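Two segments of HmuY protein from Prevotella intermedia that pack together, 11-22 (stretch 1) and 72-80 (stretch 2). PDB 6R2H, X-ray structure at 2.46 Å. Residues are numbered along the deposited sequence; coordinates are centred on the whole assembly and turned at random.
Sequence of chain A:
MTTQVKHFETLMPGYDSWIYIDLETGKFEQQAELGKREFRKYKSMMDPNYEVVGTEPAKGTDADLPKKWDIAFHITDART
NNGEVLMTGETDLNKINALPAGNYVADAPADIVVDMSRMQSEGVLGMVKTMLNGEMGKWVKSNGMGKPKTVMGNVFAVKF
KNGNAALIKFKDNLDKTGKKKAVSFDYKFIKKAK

Stretch 1, residues 11-22: LMPGYDSWIYID
Stretch 2, residues 72-80: AFHITDART

The signature of this contact is one histidine that ties a hairpin turn to a neighbouring loop. H74, chi1 163° (t) and chi2 -96°, donates from NE2 to the backbone O of Y15 at 2.6 Å, while its ND1 donates to OD2 of D77, also at 2.6 Å. With both ring nitrogens acting as donors, the imidazole is doubly protonated, and the carboxylate of D77 (chi1 -45°, m) is suitably placed to balance the charge.

The frame is a pair of antiparallel strands, one running through W18, I19 and Y20, the other entering stretch 2 at A72 and continuing to H74, with axes 4.7 Å apart at closest and N-to-C directions 161° apart. Register is set by I19 opposite F73, a hydrogen-bonded pair with CA atoms 5.3 Å apart: I19 N reaches F73 O at 2.9 Å, and F73 N reaches I19 O at 3.0 Å. Y20 and A72 form the next, non-hydrogen-bonded pair, CA to CA 4.4 Å. The strand phi/psi values stay extended, from -122/155 at W18 to -119/119 at Y20.

Stretch 2 then reverses through a type II' turn from H74 to D77, with I75 at 57/-100 and T76 at -119/-5. H74 N to D77 O (2.9 Å) and D77 N to H74 O (2.8 Å) close it; A72 and R79 pair farther along the hairpin. Stretch 1 makes its own type I turn from G14 to S17, Y15 at -56/-13 and D16 at -101/5, closed by S17 N to G14 O at 3.0 Å. This turn presents Y15 O to the histidine.

Aromatic faces receive aliphatic carbons. H74 CB lies 3.5 Å from the centroid of the six-membered ring of W18 (chi1 -77°, m; chi2 89°), almost on the ring normal. I75, m at both chi angles, sets CG1 3.7 Å from the centroid of the Y15 ring (chi1 -85°, m; chi2 83°).

I19 (p, t) and F73 (m, chi2 -87°) share one sheet face, CG1 to CB 3.9 Å; I21 (m, t) brings CD1 to the edge of the F73 ring, 3.9 Å from CD2. On the face of Y20 and A72, small A72 leaves its CB 3.7 Å from both W18 CE3 and Y20 CD2 (Y20 chi1 -66°, m; chi2 86°).

M12, m at all three chi angles, lays CE 3.7 Å from F73 CB. A water bridges beyond the strand pairing, accepting from I75 N at 3.0 Å and lying 2.8 Å from S17 O.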

# COMPACT_ATOMS: atom_id res chain seq x y z
N LEU A 11 6.19 -12.02 -2.00
CA LEU A 11 4.90 -12.32 -2.60
C LEU A 11 3.82 -11.85 -1.64
O LEU A 11 3.97 -11.97 -0.42
CB LEU A 11 4.80 -13.84 -2.83
CG LEU A 11 5.77 -14.40 -3.87
CD1 LEU A 11 5.59 -15.90 -4.03
CD2 LEU A 11 5.60 -13.71 -5.21
N MET A 12 2.75 -11.28 -2.18
CA MET A 12 1.72 -10.69 -1.33
C MET A 12 0.76 -11.75 -0.80
O MET A 12 0.48 -12.76 -1.46
CB MET A 12 0.95 -9.60 -2.08
CG MET A 12 1.73 -8.31 -2.24
SD MET A 12 2.26 -7.56 -0.68
CE MET A 12 0.74 -6.75 -0.15
N PRO A 13 0.22 -11.57 0.42
CA PRO A 13 -0.93 -12.34 0.89
C PRO A 13 -2.25 -11.88 0.26
O PRO A 13 -2.26 -11.02 -0.61
CB PRO A 13 -0.95 -12.04 2.41
CG PRO A 13 -0.31 -10.67 2.54
CD PRO A 13 0.72 -10.61 1.43
N GLY A 14 -3.36 -12.47 0.72
CA GLY A 14 -4.66 -12.28 0.08
C GLY A 14 -5.31 -10.97 0.49
O GLY A 14 -4.77 -10.24 1.31
N TYR A 15 -6.51 -10.71 -0.07
CA TYR A 15 -7.26 -9.49 0.13
C TYR A 15 -7.54 -9.16 1.59
O TYR A 15 -7.96 -8.04 1.92
CB TYR A 15 -8.55 -9.54 -0.70
CG TYR A 15 -8.31 -9.09 -2.11
CD1 TYR A 15 -7.82 -9.97 -3.06
CD2 TYR A 15 -8.53 -7.76 -2.49
CE1 TYR A 15 -7.57 -9.54 -4.36
CE2 TYR A 15 -8.28 -7.33 -3.78
CZ TYR A 15 -7.80 -8.22 -4.72
OH TYR A 15 -7.56 -7.81 -6.00
N ASP A 16 -7.31 -10.11 2.49
CA ASP A 16 -7.69 -9.85 3.87
C ASP A 16 -6.47 -9.46 4.71
O ASP A 16 -6.60 -9.27 5.91
CB ASP A 16 -8.55 -10.97 4.48
CG ASP A 16 -7.82 -12.29 4.60
OD1 ASP A 16 -6.89 -12.53 3.79
OD2 ASP A 16 -8.19 -13.07 5.49
N SER A 17 -5.31 -9.31 4.06
CA SER A 17 -4.07 -9.15 4.81
C SER A 17 -3.21 -8.00 4.30
O SER A 17 -3.36 -7.54 3.17
CB SER A 17 -3.29 -10.43 4.87
OG SER A 17 -4.14 -11.53 5.13
N TRP A 18 -2.32 -7.57 5.18
CA TRP A 18 -1.38 -6.49 5.00
C TRP A 18 0.04 -7.03 5.20
O TRP A 18 0.25 -8.00 5.92
CB TRP A 18 -1.65 -5.40 6.05
CG TRP A 18 -2.83 -4.52 5.80
CD1 TRP A 18 -4.12 -4.73 6.19
CD2 TRP A 18 -2.82 -3.26 5.11
NE1 TRP A 18 -4.92 -3.69 5.79
CE2 TRP A 18 -4.15 -2.77 5.12
CE3 TRP A 18 -1.83 -2.50 4.46
CZ2 TRP A 18 -4.51 -1.56 4.53
CZ3 TRP A 18 -2.19 -1.30 3.88
CH2 TRP A 18 -3.51 -0.84 3.91
N ILE A 19 1.02 -6.36 4.58
CA ILE A 19 2.39 -6.45 5.06
C ILE A 19 2.80 -5.09 5.62
O ILE A 19 2.41 -4.06 5.09
CB ILE A 19 3.34 -6.96 3.96
CG1 ILE A 19 3.47 -5.98 2.79
CG2 ILE A 19 2.95 -8.35 3.50
CD1 ILE A 19 4.60 -6.29 1.85
N TYR A 20 3.59 -5.11 6.70
CA TYR A 20 4.07 -3.92 7.37
C TYR A 20 5.60 -3.91 7.32
O TYR A 20 6.24 -4.83 7.83
CB TYR A 20 3.55 -3.86 8.81
CG TYR A 20 2.06 -3.69 8.94
CD1 TYR A 20 1.21 -4.79 8.91
CD2 TYR A 20 1.48 -2.44 9.08
CE1 TYR A 20 -0.16 -4.65 9.03
CE2 TYR A 20 0.11 -2.27 9.20
CZ TYR A 20 -0.72 -3.39 9.18
OH TYR A 20 -2.07 -3.25 9.29
N ILE A 21 6.17 -2.87 6.68
CA ILE A 21 7.61 -2.86 6.45
C ILE A 21 8.30 -1.82 7.32
O ILE A 21 7.95 -0.65 7.28
CB ILE A 21 7.93 -2.65 4.96
CG1 ILE A 21 7.16 -3.66 4.11
CG2 ILE A 21 9.44 -2.75 4.74
CD1 ILE A 21 7.08 -3.32 2.65
N ASP A 22 9.30 -2.28 8.07
CA ASP A 22 10.23 -1.40 8.76
C ASP A 22 11.37 -1.07 7.80
O ASP A 22 12.19 -1.93 7.50
CB ASP A 22 10.79 -2.07 10.01
CG ASP A 22 11.76 -1.20 10.79
OD1 ASP A 22 12.19 -0.15 10.26
OD2 ASP A 22 12.04 -1.55 11.96
N ALA A 72 3.10 0.20 4.49
CA ALA A 72 2.32 -1.03 4.50
C ALA A 72 1.59 -1.19 3.17
O ALA A 72 1.22 -0.21 2.53
CB ALA A 72 1.39 -1.06 5.69
N PHE A 73 1.39 -2.46 2.78
CA PHE A 73 0.76 -2.80 1.52
C PHE A 73 -0.35 -3.83 1.74
O PHE A 73 -0.20 -4.77 2.51
CB PHE A 73 1.79 -3.26 0.48
CG PHE A 73 2.77 -2.18 0.08
CD1 PHE A 73 2.47 -1.29 -0.94
CD2 PHE A 73 3.98 -2.04 0.75
CE1 PHE A 73 3.36 -0.30 -1.31
CE2 PHE A 73 4.88 -1.05 0.37
CZ PHE A 73 4.56 -0.17 -0.64
N HIS A 74 -1.47 -3.58 1.05
CA HIS A 74 -2.59 -4.49 0.92
C HIS A 74 -2.90 -4.64 -0.56
O HIS A 74 -3.48 -3.74 -1.17
CB HIS A 74 -3.81 -3.96 1.70
CG HIS A 74 -5.09 -4.61 1.29
ND1 HIS A 74 -5.95 -4.05 0.37
CD2 HIS A 74 -5.67 -5.77 1.67
CE1 HIS A 74 -7.00 -4.83 0.20
NE2 HIS A 74 -6.85 -5.89 0.99
N ILE A 75 -2.53 -5.79 -1.14
CA ILE A 75 -2.57 -5.98 -2.58
C ILE A 75 -1.72 -4.87 -3.21
O ILE A 75 -0.49 -4.96 -3.16
CB ILE A 75 -4.02 -6.08 -3.11
CG1 ILE A 75 -4.84 -7.11 -2.32
CG2 ILE A 75 -4.04 -6.38 -4.61
CD1 ILE A 75 -4.27 -8.50 -2.32
N THR A 76 -2.35 -3.80 -3.72
CA THR A 76 -1.59 -2.70 -4.30
C THR A 76 -1.86 -1.40 -3.55
O THR A 76 -1.22 -0.39 -3.83
CB THR A 76 -1.76 -2.55 -5.82
OG1 THR A 76 -3.13 -2.30 -6.14
CG2 THR A 76 -1.31 -3.77 -6.60
N ASP A 77 -2.78 -1.43 -2.59
CA ASP A 77 -3.03 -0.28 -1.73
C ASP A 77 -1.84 -0.04 -0.80
O ASP A 77 -1.22 -0.99 -0.33
CB ASP A 77 -4.29 -0.47 -0.88
CG ASP A 77 -5.48 -1.01 -1.64
OD1 ASP A 77 -5.92 -0.33 -2.58
OD2 ASP A 77 -5.94 -2.11 -1.30
N ALA A 78 -1.59 1.23 -0.49
CA ALA A 78 -0.45 1.65 0.31
C ALA A 78 -0.89 2.56 1.46
O ALA A 78 -1.75 3.43 1.30
CB ALA A 78 0.55 2.37 -0.56
N ARG A 79 -0.25 2.36 2.61
CA ARG A 79 -0.48 3.17 3.80
C ARG A 79 0.88 3.47 4.43
O ARG A 79 1.81 2.68 4.30
CB ARG A 79 -1.32 2.37 4.80
CG ARG A 79 -1.79 3.14 6.02
CD ARG A 79 -2.39 2.15 6.98
NE ARG A 79 -3.02 2.72 8.16
CZ ARG A 79 -3.48 1.98 9.17
NH1 ARG A 79 -3.38 0.66 9.12
NH2 ARG A 79 -4.03 2.57 10.22
N THR A 80 0.98 4.62 5.10
CA THR A 80 2.20 5.00 5.78
C THR A 80 1.90 5.16 7.27
O THR A 80 0.76 5.41 7.67
CB THR A 80 2.83 6.28 5.20
OG1 THR A 80 2.02 7.37 5.62
CG2 THR A 80 2.93 6.27 3.69
O HOH W 1 -2.49 -8.21 0.58